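Local coordinates for protein phosphodiesterase (Trypanosoma brucei brucei, PDB 5H2Q) that is a mostly helical phosphodiesterase of the HD clan, with zinc and magnesium ions beside a ligand pocket, at residues T27-D32 and V321-S326; V199-M204 and T233-M238; G241-V246 and A303-K308; G296-V301 and S326-W331. All blocks are in the same frame, centred on the assembly; numbering follows the deposited sequence.

In the fold
Contacts 2 and 3 are buried, contact 4 is partly so, and contact 1 lies at the surface. Chemistry follows depth: contacts 2 and 3 join their segments by apolar packing, whereas contacts 1 and 4 each carry an arginine-aspartate salt bridge. Contacts 2 and 3 share helix 227-242, contacts 3 and 4 share helix 290-312, and contacts 1 and 4 share helix 318-334. T324 of contact 1 packs on I298 of contact 4, and the V246 carbonyl of contact 3 accepts a hydrogen bond from N327 of contact 4. Contacts 2, 3 and 4 all touch the bound ligand LLI; contact 3 also supplies a zinc ligand.

Contact 1. Residues T27-D32 and V321-S326; sequences TDIDFD and VDRTKS
R323, on helix 318-334, reaches across the surface to I29 and D30 in the type I beta turn D28-F31, which lies in the loop between helices 10-17 and 33-38. The helix and the turn are bridged by this one arginine, whose chain bends at chi2 and chi3 on its way to the loop.

The charged part is a salt bridge. D30 OD1 stands 2.6 Å from R323 NH2, at the edge of the guanidinium and near its plane, with the carboxylate turned 37° from that plane. The N-H points poorly at the oxygen, with an angle of 117°, so the hydrogen bond is weak, and the attraction is probably mainly one of charge.

I29 adds van der Waals contact. Its CG1 lies between the backbone N and the carbonyl carbon (chi1 73°), and CD1 then approaches the guanidinium obliquely, 3.6 Å from R323 NH2.

Hydrogen bonds within the loop set the turn. D28 OD2 accepts from D30 N at 2.8 Å, forming an Asx turn, while F31 N bonds to D28 O. Q98, on helix 90-105, donates to the same D28 carbonyl, tying the turn to the body of the protein.

A water completes the link: it donates to I29 O over 2.8 Å and accepts a weak bond from R323 NH2, also at 2.8 Å.

Contact 2. Residues V199-M204 and T233-M238; sequences VLATDM and TMDVLM. With LLI ((4~{a}~{S},8~{a}~{R})-2-cycloheptyl-4-[4-methoxy-3-[2-(2-oxidanylideneimidazolidin-1-yl)ethoxy]phenyl]-4~{a},5,8,8~{a}-tetrahydrophthalazin-1-one), chain E.
The first torsions of T202 and M238 turn T202 CG2 and M238 CG toward each other. In T202, chi1 of 66° sets OG1 between the backbone N and the carbonyl carbon and leaves CG2 beside the backbone N, facing helix 227-242. In M238, CG is anti to the backbone N (chi1 -169°) and the chain then folds at chi2 and chi3. The two chains pass at a slant, T202 CG2 coming to 3.6 Å from M238 CG. The hydroxyl of T202 is used elsewhere: OG1 donates to V199 O at 2.6 Å, in the carbonyl plane. That oxygen also accepts from T202 N, so two bonds from T202 converge on one carbonyl. The hydroxyl bond fixes the rotation of the side chain and leaves CG2 turned to the methionine.

A201 CB rests 3.7 Å from the CB of D235, which lies about one turn before M238 on helix 227-242. The methyl touches the methylene and carboxylate carbon of D235, while OD1 of that aspartate is hydrogen-bonded to Q231. No hydrogen bond joins the segments; the join is small-group packing in the interior, where backbones can come close, with A201 CA 5.7 Å from D235 CA.

The chain then turns through D203, bonded to S158, to M204, whose CG lies 3.3 Å from LLI O20. T202, with its side chain about 4 Å from the magnesium ion, thus stands between helix packing and the binuclear metal pocket of this HD-clan phosphodiesterase fold.

Contact 3. Residues G241-V246 and A303-K308; sequences GDISNV and APFFQK. With ZN (zinc ion), chain C; LLI ((4~{a}~{S},8~{a}~{R})-2-cycloheptyl-4-[4-methoxy-3-[2-(2-oxidanylideneimidazolidin-1-yl)ethoxy]phenyl]-4~{a},5,8,8~{a}-tetrahydrophthalazin-1-one), chain E.
I243 presses into two consecutive phenylalanines of helix 290-312. Its CD1 lies 3.6 Å from F305 CD2, meeting that ring obliquely, while CG1 runs past F306 and comes to 4.1 Å from F306 CE2. With CG1 between the backbone N and the carbonyl carbon (chi1 65°), that branch is aimed at the phenylalanines and CG2 at the ligand, 3.8 Å from LLI C16. The isoleucine carbonyl O also reaches the edge of the F306 ring, near its plane.

The two rings also meet each other: F305 CD2 stands 3.9 Å above the F306 ring plane, over its centre. Further out, F305 is covered by V236 and A240 of helix 227-242, and F306 by T320 and V321 of helix 318-334.

On the other segment, the chain after helix 227-242 is pinned by G241 O, which accepts from both S244 N and S244 OG, the hydroxyl bond being 2.7 Å. Next to I243, D242 OD1 binds the zinc ion at 2.2 Å, with H92, H128 and D129 completing the protein ligands. D242 OD2 accepts from a zinc-bound water at 2.5 Å.

The chemistry is thus divided between neighbours: I243 sets apolar carbon against the aromatic rings of helix 290-312 on one side and LLI on the other, while metal, water and carboxylate come together at D242, one residue away.

Contact 4. Residues G296-V301 and S326-W331; sequences GFIDFV and SNRAQW. With LLI ((4~{a}~{S},8~{a}~{R})-2-cycloheptyl-4-[4-methoxy-3-[2-(2-oxidanylideneimidazolidin-1-yl)ethoxy]phenyl]-4~{a},5,8,8~{a}-tetrahydrophthalazin-1-one), chain E.
R328 grips D299 across the pair formed by helices 290-312 and 318-334, consecutive in the chain, whose segments run at 136° to each other with axes 10.4 Å apart at closest. Along the arginine, CB touches both CG2 and CD1 of I298, and CG, set anti to the backbone N (chi1 -168°), lies 3.8 Å from I298 CG2. The aliphatic base of the chain therefore rests on the isoleucine. Beyond the bend at chi2, CD passes D299 OD1 and the polar end begins.

NE donates to D299 OD1 at 2.8 Å in an almost perfectly straight bond lying in the guanidinium plane. NH2 donates to D299 OD2 at 3.1 Å. This is a side-on, two-nitrogen grip in which each carboxylate oxygen uses its syn lone pair, and the two flat groups are nearly coplanar, 20° apart. The other nitrogen, NH1, forms a salt bridge with E332, so the guanidinium is held between two acidic groups, which limits its rotation.

I298 extends the apolar side, its CD1 approaching W331 CD1 obliquely at 4.5 Å. The adjacent N327 ND2 bonds to the carbonyls of V246 and K248. On another side of helix 290-312, F297 lies in the ligand pocket: LLI C2 sits over the centre of one face of its ring, 3.7 Å above the plane.

Contact 1. Residues T27-D32 and V321-S326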
# COMPACT_ATOMS: atom_id res chain seq x y z
N THR A 27 12.13 -10.31 -4.31
CA THR A 27 12.65 -9.41 -3.27
C THR A 27 13.43 -8.21 -3.85
O THR A 27 13.89 -7.37 -3.08
CB THR A 27 13.57 -10.17 -2.28
OG1 THR A 27 14.82 -10.46 -2.92
CG2 THR A 27 12.93 -11.43 -1.69
N ASP A 28 13.63 -8.17 -5.16
CA ASP A 28 14.43 -7.12 -5.81
C ASP A 28 13.73 -5.76 -5.95
O ASP A 28 12.53 -5.72 -6.23
CB ASP A 28 14.90 -7.62 -7.19
CG ASP A 28 16.14 -6.89 -7.67
OD1 ASP A 28 17.26 -7.34 -7.32
OD2 ASP A 28 16.00 -5.81 -8.27
N ILE A 29 14.49 -4.64 -5.83
CA ILE A 29 13.89 -3.32 -6.04
C ILE A 29 13.39 -3.16 -7.48
O ILE A 29 12.45 -2.39 -7.69
CB ILE A 29 14.76 -2.12 -5.59
CG1 ILE A 29 15.98 -1.87 -6.53
CG2 ILE A 29 15.19 -2.25 -4.11
CD1 ILE A 29 16.68 -0.51 -6.30
N ASP A 30 13.97 -3.91 -8.46
CA ASP A 30 13.58 -3.87 -9.87
C ASP A 30 12.50 -4.86 -10.25
O ASP A 30 12.21 -5.03 -11.45
CB ASP A 30 14.81 -4.04 -10.79
CG ASP A 30 15.79 -2.89 -10.79
OD1 ASP A 30 15.52 -1.88 -10.13
OD2 ASP A 30 16.84 -2.99 -11.47
N PHE A 31 11.92 -5.55 -9.25
CA PHE A 31 10.89 -6.54 -9.53
C PHE A 31 9.78 -5.87 -10.32
O PHE A 31 9.36 -4.77 -9.97
CB PHE A 31 10.33 -7.16 -8.23
CG PHE A 31 9.15 -8.07 -8.52
CD1 PHE A 31 9.34 -9.29 -9.16
CD2 PHE A 31 7.86 -7.70 -8.16
CE1 PHE A 31 8.26 -10.13 -9.44
CE2 PHE A 31 6.77 -8.53 -8.46
CZ PHE A 31 6.98 -9.73 -9.10
N ASP A 32 9.36 -6.51 -11.41
CA ASP A 32 8.36 -5.97 -12.33
C ASP A 32 7.05 -6.77 -12.23
O ASP A 32 6.89 -7.83 -12.85
CB ASP A 32 8.92 -6.02 -13.75
CG ASP A 32 8.08 -5.30 -14.79
OD1 ASP A 32 6.87 -5.05 -14.52
OD2 ASP A 32 8.60 -5.03 -15.89
N VAL A 321 14.93 8.49 -3.79
CA VAL A 321 15.18 9.89 -4.18
C VAL A 321 15.74 9.93 -5.63
O VAL A 321 15.21 10.65 -6.48
CB VAL A 321 16.13 10.60 -3.17
CG1 VAL A 321 16.54 11.99 -3.66
CG2 VAL A 321 15.51 10.68 -1.78
N ASP A 322 16.79 9.12 -5.91
CA ASP A 322 17.44 9.06 -7.23
C ASP A 322 16.50 8.66 -8.37
O ASP A 322 16.54 9.28 -9.44
CB ASP A 322 18.67 8.11 -7.21
CG ASP A 322 19.74 8.39 -6.16
OD1 ASP A 322 19.72 9.47 -5.55
OD2 ASP A 322 20.60 7.50 -5.96
N ARG A 323 15.69 7.59 -8.18
CA ARG A 323 14.79 7.12 -9.23
C ARG A 323 13.65 8.07 -9.50
O ARG A 323 13.24 8.17 -10.65
CB ARG A 323 14.28 5.72 -8.94
CG ARG A 323 14.46 4.80 -10.13
CD ARG A 323 15.80 4.09 -10.06
NE ARG A 323 15.66 2.64 -10.12
CZ ARG A 323 15.14 1.89 -9.15
NH1 ARG A 323 14.67 2.45 -8.04
NH2 ARG A 323 15.04 0.58 -9.30
N THR A 324 13.18 8.79 -8.46
CA THR A 324 12.11 9.79 -8.51
C THR A 324 12.54 10.93 -9.45
O THR A 324 11.77 11.28 -10.35
CB THR A 324 11.72 10.23 -7.05
OG1 THR A 324 11.11 9.12 -6.38
CG2 THR A 324 10.76 11.40 -7.00
N LYS A 325 13.80 11.43 -9.29
CA LYS A 325 14.42 12.47 -10.12
C LYS A 325 14.60 11.98 -11.57
O LYS A 325 14.32 12.74 -12.51
CB LYS A 325 15.79 12.86 -9.54
CG LYS A 325 15.81 14.13 -8.70
CD LYS A 325 15.48 13.89 -7.23
CE LYS A 325 16.13 14.89 -6.30
NZ LYS A 325 17.58 14.61 -6.10
N SER A 326 15.03 10.72 -11.75
CA SER A 326 15.24 10.06 -13.05
C SER A 326 13.94 9.99 -13.86
O SER A 326 13.96 10.19 -15.08
CB SER A 326 15.77 8.65 -12.84
OG SER A 326 16.02 8.00 -14.07
O HOH W 1 12.67 0.42 -7.87

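Contact 2. Residues V199-M204 and T233-M238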
# COMPACT_ATOMS: atom_id res chain seq x y z
N VAL A 199 -2.97 1.82 8.63
CA VAL A 199 -4.03 2.01 7.62
C VAL A 199 -4.60 3.43 7.72
O VAL A 199 -4.76 4.10 6.70
CB VAL A 199 -5.11 0.92 7.67
CG1 VAL A 199 -6.25 1.21 6.67
CG2 VAL A 199 -4.49 -0.45 7.41
N LEU A 200 -4.85 3.90 8.95
CA LEU A 200 -5.39 5.25 9.11
C LEU A 200 -4.41 6.33 8.62
O LEU A 200 -4.83 7.37 8.11
CB LEU A 200 -5.82 5.50 10.55
CG LEU A 200 -6.96 4.60 11.10
CD1 LEU A 200 -7.21 4.90 12.57
CD2 LEU A 200 -8.28 4.81 10.33
N ALA A 201 -3.10 6.06 8.72
CA ALA A 201 -2.04 6.95 8.24
C ALA A 201 -1.95 7.10 6.71
O ALA A 201 -1.20 7.96 6.22
CB ALA A 201 -0.70 6.49 8.77
N THR A 202 -2.68 6.23 5.94
CA THR A 202 -2.66 6.29 4.49
C THR A 202 -3.61 7.35 3.90
O THR A 202 -3.61 7.51 2.68
CB THR A 202 -2.91 4.92 3.85
OG1 THR A 202 -4.23 4.53 4.17
CG2 THR A 202 -1.87 3.88 4.30
N ASP A 203 -4.42 8.02 4.74
CA ASP A 203 -5.33 9.07 4.25
C ASP A 203 -4.42 10.26 3.82
O ASP A 203 -3.81 10.91 4.68
CB ASP A 203 -6.34 9.49 5.34
CG ASP A 203 -7.26 10.60 4.87
OD1 ASP A 203 -7.09 11.05 3.72
OD2 ASP A 203 -8.18 10.96 5.63
N MET A 204 -4.35 10.54 2.50
CA MET A 204 -3.47 11.61 1.98
C MET A 204 -3.86 13.03 2.44
O MET A 204 -3.02 13.94 2.37
CB MET A 204 -3.31 11.56 0.47
CG MET A 204 -2.47 10.42 -0.03
SD MET A 204 -0.76 10.47 0.60
CE MET A 204 -0.07 11.83 -0.30
N THR A 233 7.57 5.39 12.34
CA THR A 233 8.37 4.79 11.28
C THR A 233 7.45 3.85 10.46
O THR A 233 7.52 3.85 9.23
CB THR A 233 9.59 4.05 11.85
OG1 THR A 233 10.37 4.97 12.62
CG2 THR A 233 10.44 3.43 10.78
N MET A 234 6.62 3.05 11.15
CA MET A 234 5.67 2.14 10.46
C MET A 234 4.70 2.95 9.58
O MET A 234 4.50 2.60 8.43
CB MET A 234 4.87 1.33 11.49
CG MET A 234 5.72 0.32 12.27
SD MET A 234 4.74 -0.70 13.37
CE MET A 234 3.93 -1.79 12.15
N ASP A 235 4.13 4.05 10.12
CA ASP A 235 3.20 4.91 9.35
C ASP A 235 3.91 5.47 8.13
O ASP A 235 3.39 5.39 7.01
CB ASP A 235 2.71 6.08 10.23
CG ASP A 235 1.87 5.72 11.43
OD1 ASP A 235 1.35 4.57 11.49
OD2 ASP A 235 1.69 6.61 12.30
N VAL A 236 5.13 6.01 8.33
CA VAL A 236 5.94 6.56 7.24
C VAL A 236 6.31 5.50 6.19
O VAL A 236 6.28 5.79 4.99
CB VAL A 236 7.17 7.29 7.84
CG1 VAL A 236 8.32 7.42 6.84
CG2 VAL A 236 6.73 8.64 8.37
N LEU A 237 6.56 4.25 6.61
CA LEU A 237 6.86 3.22 5.63
C LEU A 237 5.61 2.78 4.85
O LEU A 237 5.70 2.50 3.67
CB LEU A 237 7.51 2.00 6.30
CG LEU A 237 8.98 2.12 6.56
CD1 LEU A 237 9.45 0.89 7.25
CD2 LEU A 237 9.77 2.31 5.26
N MET A 238 4.46 2.69 5.52
CA MET A 238 3.18 2.38 4.85
C MET A 238 2.90 3.49 3.84
O MET A 238 2.59 3.22 2.67
CB MET A 238 2.06 2.32 5.92
CG MET A 238 0.73 1.74 5.43
SD MET A 238 0.76 0.14 4.55
CE MET A 238 1.72 -0.89 5.65
C2 LLI E . -0.57 9.54 -8.50
C3 LLI E . -0.00 8.27 -8.72
O1 LLI E . -0.43 10.46 -9.51
C12 LLI E . -2.60 7.91 -4.19
C14 LLI E . -4.04 8.16 -3.65
C15 LLI E . -4.26 9.60 -3.20
C16 LLI E . -1.57 8.04 -3.06
C17 LLI E . -2.01 7.37 -1.78
C18 LLI E . -4.38 7.17 -2.54
C19 LLI E . -3.28 7.08 -1.50
C21 LLI E . -3.65 11.97 -3.75
C22 LLI E . -4.28 12.67 -5.01
C23 LLI E . -2.25 12.54 -3.36
C24 LLI E . -4.52 14.18 -4.95
C25 LLI E . -2.10 14.03 -3.06
C26 LLI E . -2.06 14.94 -4.30
C27 LLI E . -3.30 15.06 -5.21
C28 LLI E . -0.97 11.77 -9.31
C29 LLI E . -0.77 12.53 -10.60
C4 LLI E . -1.32 9.77 -7.35
C5 LLI E . -0.22 7.25 -7.81
C6 LLI E . -1.54 8.74 -6.43
C7 LLI E . -0.99 7.48 -6.68
O8 LLI E . 0.76 8.16 -9.86
C9 LLI E . 1.16 6.85 -10.26
C10 LLI E . -2.35 8.99 -5.22
N11 LLI E . -2.84 10.22 -5.11
N13 LLI E . -3.60 10.52 -4.01
O20 LLI E . -4.94 9.90 -2.23
N30 LLI E . -1.77 12.19 -11.62
C31 LLI E . -3.20 12.05 -11.32
C32 LLI E . -1.46 11.61 -12.82
C33 LLI E . -3.79 11.66 -12.67
N34 LLI E . -2.61 11.29 -13.44
O35 LLI E . -0.33 11.46 -13.26

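Contact 3. Residues G241-V246 and A303-K308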
# COMPACT_ATOMS: atom_id res chain seq x y z
N GLY A 241 5.29 3.14 0.82
CA GLY A 241 4.87 2.13 -0.14
C GLY A 241 3.71 2.63 -0.98
O GLY A 241 3.69 2.43 -2.19
N ASP A 242 2.76 3.36 -0.35
CA ASP A 242 1.59 3.89 -1.07
C ASP A 242 1.96 4.87 -2.17
O ASP A 242 1.30 4.89 -3.21
CB ASP A 242 0.63 4.53 -0.09
CG ASP A 242 -0.78 3.98 -0.14
OD1 ASP A 242 -1.09 3.22 -1.11
OD2 ASP A 242 -1.59 4.40 0.70
N ILE A 243 3.01 5.69 -1.95
CA ILE A 243 3.42 6.67 -2.95
C ILE A 243 4.73 6.27 -3.66
O ILE A 243 5.40 7.12 -4.26
CB ILE A 243 3.45 8.11 -2.39
CG1 ILE A 243 4.53 8.32 -1.28
CG2 ILE A 243 2.06 8.56 -1.93
CD1 ILE A 243 4.64 9.87 -0.82
N SER A 244 5.08 4.96 -3.63
CA SER A 244 6.32 4.44 -4.23
C SER A 244 6.31 4.22 -5.76
O SER A 244 7.35 3.85 -6.29
CB SER A 244 6.68 3.11 -3.57
OG SER A 244 5.72 2.14 -3.98
N ASN A 245 5.18 4.39 -6.47
CA ASN A 245 5.17 4.13 -7.92
C ASN A 245 6.18 5.02 -8.66
O ASN A 245 6.74 4.60 -9.67
CB ASN A 245 3.78 4.36 -8.52
CG ASN A 245 2.64 3.53 -7.99
OD1 ASN A 245 1.48 3.96 -8.11
ND2 ASN A 245 2.89 2.33 -7.45
N VAL A 246 6.43 6.23 -8.14
CA VAL A 246 7.38 7.16 -8.76
C VAL A 246 8.86 6.75 -8.55
O VAL A 246 9.74 7.32 -9.20
CB VAL A 246 7.13 8.63 -8.33
CG1 VAL A 246 5.71 9.05 -8.68
CG2 VAL A 246 7.39 8.80 -6.84
N ALA A 303 8.76 13.70 -4.09
CA ALA A 303 10.14 14.15 -3.91
C ALA A 303 10.41 14.75 -2.52
O ALA A 303 11.31 14.22 -1.85
CB ALA A 303 10.58 15.08 -5.04
N PRO A 304 9.62 15.73 -1.98
CA PRO A 304 9.90 16.21 -0.62
C PRO A 304 9.76 15.11 0.43
O PRO A 304 10.60 15.02 1.32
CB PRO A 304 8.86 17.33 -0.40
CG PRO A 304 8.45 17.73 -1.77
CD PRO A 304 8.50 16.49 -2.58
N PHE A 305 8.74 14.24 0.30
CA PHE A 305 8.55 13.14 1.26
C PHE A 305 9.80 12.23 1.36
O PHE A 305 10.30 12.02 2.46
CB PHE A 305 7.29 12.33 0.90
CG PHE A 305 7.08 11.11 1.76
CD1 PHE A 305 6.46 11.21 3.00
CD2 PHE A 305 7.54 9.86 1.35
CE1 PHE A 305 6.24 10.07 3.79
CE2 PHE A 305 7.33 8.72 2.14
CZ PHE A 305 6.68 8.83 3.35
N PHE A 306 10.28 11.69 0.23
CA PHE A 306 11.41 10.76 0.24
C PHE A 306 12.72 11.45 0.61
O PHE A 306 13.47 10.91 1.41
CB PHE A 306 11.55 10.00 -1.06
CG PHE A 306 10.51 8.91 -1.24
CD1 PHE A 306 10.64 7.69 -0.59
CD2 PHE A 306 9.44 9.09 -2.11
CE1 PHE A 306 9.69 6.67 -0.78
CE2 PHE A 306 8.48 8.07 -2.29
CZ PHE A 306 8.63 6.86 -1.65
N GLN A 307 12.97 12.65 0.06
CA GLN A 307 14.19 13.39 0.41
C GLN A 307 14.29 13.62 1.92
O GLN A 307 15.35 13.36 2.49
CB GLN A 307 14.26 14.73 -0.38
CG GLN A 307 15.56 15.54 -0.18
CD GLN A 307 16.73 14.91 -0.90
OE1 GLN A 307 16.88 15.02 -2.12
NE2 GLN A 307 17.58 14.23 -0.14
N LYS A 308 13.19 14.07 2.56
CA LYS A 308 13.12 14.40 3.99
C LYS A 308 13.28 13.17 4.89
O LYS A 308 13.95 13.25 5.92
CB LYS A 308 11.83 15.15 4.33
CG LYS A 308 11.76 16.59 3.80
CD LYS A 308 10.34 17.16 4.00
CE LYS A 308 10.20 18.60 3.55
NZ LYS A 308 8.80 19.09 3.71
ZN ZN C . -2.97 2.20 -1.38
C2 LLI E . -0.57 9.54 -8.50
C3 LLI E . -0.00 8.27 -8.72
O1 LLI E . -0.43 10.46 -9.51
C12 LLI E . -2.60 7.91 -4.19
C14 LLI E . -4.04 8.16 -3.65
C15 LLI E . -4.26 9.60 -3.20
C16 LLI E . -1.57 8.04 -3.06
C17 LLI E . -2.01 7.37 -1.78
C18 LLI E . -4.38 7.17 -2.54
C19 LLI E . -3.28 7.08 -1.50
C21 LLI E . -3.65 11.97 -3.75
C22 LLI E . -4.28 12.67 -5.01
C23 LLI E . -2.25 12.54 -3.36
C24 LLI E . -4.52 14.18 -4.95
C25 LLI E . -2.10 14.03 -3.06
C26 LLI E . -2.06 14.94 -4.30
C27 LLI E . -3.30 15.06 -5.21
C28 LLI E . -0.97 11.77 -9.31
C29 LLI E . -0.77 12.53 -10.60
C4 LLI E . -1.32 9.77 -7.35
C5 LLI E . -0.22 7.25 -7.81
C6 LLI E . -1.54 8.74 -6.43
C7 LLI E . -0.99 7.48 -6.68
O8 LLI E . 0.76 8.16 -9.86
C9 LLI E . 1.16 6.85 -10.26
C10 LLI E . -2.35 8.99 -5.22
N11 LLI E . -2.84 10.22 -5.11
N13 LLI E . -3.60 10.52 -4.01
O20 LLI E . -4.94 9.90 -2.23
N30 LLI E . -1.77 12.19 -11.62
C31 LLI E . -3.20 12.05 -11.32
C32 LLI E . -1.46 11.61 -12.82
C33 LLI E . -3.79 11.66 -12.67
N34 LLI E . -2.61 11.29 -13.44
O35 LLI E . -0.33 11.46 -13.26
O HOH W 2 -3.93 3.72 0.03
O HOH W 3 -3.37 3.89 -2.71

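Contact 4. Residues G296-V301 and S326-W331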
# COMPACT_ATOMS: atom_id res chain seq x y z
N GLY A 296 3.87 17.11 -11.16
CA GLY A 296 3.17 17.78 -10.07
C GLY A 296 3.18 16.92 -8.82
O GLY A 296 3.43 17.41 -7.72
N PHE A 297 2.86 15.63 -9.00
CA PHE A 297 2.83 14.62 -7.94
C PHE A 297 4.21 14.48 -7.28
O PHE A 297 4.32 14.56 -6.06
CB PHE A 297 2.31 13.28 -8.47
CG PHE A 297 2.15 12.21 -7.41
CD1 PHE A 297 1.31 12.42 -6.31
CD2 PHE A 297 2.83 11.00 -7.50
CE1 PHE A 297 1.18 11.44 -5.32
CE2 PHE A 297 2.69 10.02 -6.51
CZ PHE A 297 1.86 10.25 -5.43
N ILE A 298 5.26 14.39 -8.10
CA ILE A 298 6.64 14.33 -7.60
C ILE A 298 7.04 15.63 -6.85
O ILE A 298 7.43 15.57 -5.68
CB ILE A 298 7.59 13.95 -8.76
CG1 ILE A 298 7.38 12.47 -9.14
CG2 ILE A 298 9.06 14.24 -8.41
CD1 ILE A 298 7.83 12.05 -10.53
N ASP A 299 6.85 16.82 -7.50
CA ASP A 299 7.26 18.09 -6.91
C ASP A 299 6.63 18.46 -5.60
O ASP A 299 7.34 18.90 -4.69
CB ASP A 299 7.04 19.24 -7.92
CG ASP A 299 8.01 19.24 -9.10
OD1 ASP A 299 8.97 18.44 -9.08
OD2 ASP A 299 7.82 20.05 -10.02
N PHE A 300 5.30 18.33 -5.49
CA PHE A 300 4.57 18.73 -4.29
C PHE A 300 4.30 17.61 -3.31
O PHE A 300 3.91 17.89 -2.17
CB PHE A 300 3.25 19.43 -4.69
CG PHE A 300 3.49 20.72 -5.45
CD1 PHE A 300 3.73 21.91 -4.78
CD2 PHE A 300 3.51 20.73 -6.85
CE1 PHE A 300 3.98 23.09 -5.48
CE2 PHE A 300 3.77 21.91 -7.55
CZ PHE A 300 4.00 23.09 -6.86
N VAL A 301 4.48 16.34 -3.73
CA VAL A 301 4.22 15.24 -2.80
C VAL A 301 5.45 14.30 -2.61
O VAL A 301 6.06 14.32 -1.54
CB VAL A 301 2.93 14.43 -3.13
CG1 VAL A 301 2.68 13.34 -2.10
CG2 VAL A 301 1.71 15.35 -3.22
N SER A 326 15.03 10.72 -11.75
CA SER A 326 15.24 10.06 -13.05
C SER A 326 13.94 9.99 -13.86
O SER A 326 13.96 10.19 -15.08
CB SER A 326 15.77 8.65 -12.84
OG SER A 326 16.02 8.00 -14.07
N ASN A 327 12.84 9.63 -13.18
CA ASN A 327 11.52 9.54 -13.80
C ASN A 327 10.97 10.95 -14.03
O ASN A 327 10.32 11.17 -15.04
CB ASN A 327 10.57 8.71 -12.93
CG ASN A 327 10.92 7.23 -12.87
OD1 ASN A 327 11.38 6.62 -13.84
ND2 ASN A 327 10.62 6.60 -11.74
N ARG A 328 11.24 11.89 -13.09
CA ARG A 328 10.77 13.27 -13.18
C ARG A 328 11.39 13.96 -14.38
O ARG A 328 10.68 14.67 -15.10
CB ARG A 328 11.05 14.06 -11.89
CG ARG A 328 10.33 15.41 -11.83
CD ARG A 328 11.21 16.50 -11.25
NE ARG A 328 10.53 17.80 -11.27
CZ ARG A 328 10.62 18.68 -12.26
NH1 ARG A 328 11.35 18.42 -13.33
NH2 ARG A 328 9.97 19.84 -12.18
N ALA A 329 12.69 13.69 -14.63
CA ALA A 329 13.43 14.22 -15.78
C ALA A 329 12.97 13.53 -17.05
O ALA A 329 12.93 14.17 -18.10
CB ALA A 329 14.91 14.02 -15.58
N GLN A 330 12.57 12.24 -16.95
CA GLN A 330 12.03 11.52 -18.09
C GLN A 330 10.64 12.05 -18.49
O GLN A 330 10.37 12.18 -19.69
CB GLN A 330 12.03 10.00 -17.88
CG GLN A 330 13.09 9.27 -18.70
CD GLN A 330 13.07 9.69 -20.15
OE1 GLN A 330 12.13 9.40 -20.90
NE2 GLN A 330 14.08 10.44 -20.56
N TRP A 331 9.77 12.40 -17.50
CA TRP A 331 8.46 12.97 -17.82
C TRP A 331 8.61 14.36 -18.46
O TRP A 331 7.84 14.69 -19.35
CB TRP A 331 7.53 13.02 -16.61
CG TRP A 331 7.06 11.69 -16.11
CD1 TRP A 331 7.29 11.15 -14.88
CD2 TRP A 331 6.21 10.76 -16.81
NE1 TRP A 331 6.67 9.93 -14.78
CE2 TRP A 331 5.97 9.68 -15.93
CE3 TRP A 331 5.61 10.73 -18.08
CZ2 TRP A 331 5.18 8.58 -16.29
CZ3 TRP A 331 4.81 9.66 -18.43
CH2 TRP A 331 4.60 8.59 -17.54
C2 LLI E . -0.57 9.54 -8.50
C3 LLI E . -0.00 8.27 -8.72
O1 LLI E . -0.43 10.46 -9.51
C12 LLI E . -2.60 7.91 -4.19
C14 LLI E . -4.04 8.16 -3.65
C15 LLI E . -4.26 9.60 -3.20
C16 LLI E . -1.57 8.04 -3.06
C17 LLI E . -2.01 7.37 -1.78
C18 LLI E . -4.38 7.17 -2.54
C19 LLI E . -3.28 7.08 -1.50
C21 LLI E . -3.65 11.97 -3.75
C22 LLI E . -4.28 12.67 -5.01
C23 LLI E . -2.25 12.54 -3.36
C24 LLI E . -4.52 14.18 -4.95
C25 LLI E . -2.10 14.03 -3.06
C26 LLI E . -2.06 14.94 -4.30
C27 LLI E . -3.30 15.06 -5.21
C28 LLI E . -0.97 11.77 -9.31
C29 LLI E . -0.77 12.53 -10.60
C4 LLI E . -1.32 9.77 -7.35
C5 LLI E . -0.22 7.25 -7.81
C6 LLI E . -1.54 8.74 -6.43
C7 LLI E . -0.99 7.48 -6.68
O8 LLI E . 0.76 8.16 -9.86
C9 LLI E . 1.16 6.85 -10.26
C10 LLI E . -2.35 8.99 -5.22
N11 LLI E . -2.84 10.22 -5.11
N13 LLI E . -3.60 10.52 -4.01
O20 LLI E . -4.94 9.90 -2.23
N30 LLI E . -1.77 12.19 -11.62
C31 LLI E . -3.20 12.05 -11.32
C32 LLI E . -1.46 11.61 -12.82
C33 LLI E . -3.79 11.66 -12.67
N34 LLI E . -2.61 11.29 -13.44
O35 LLI E . -0.33 11.46 -13.26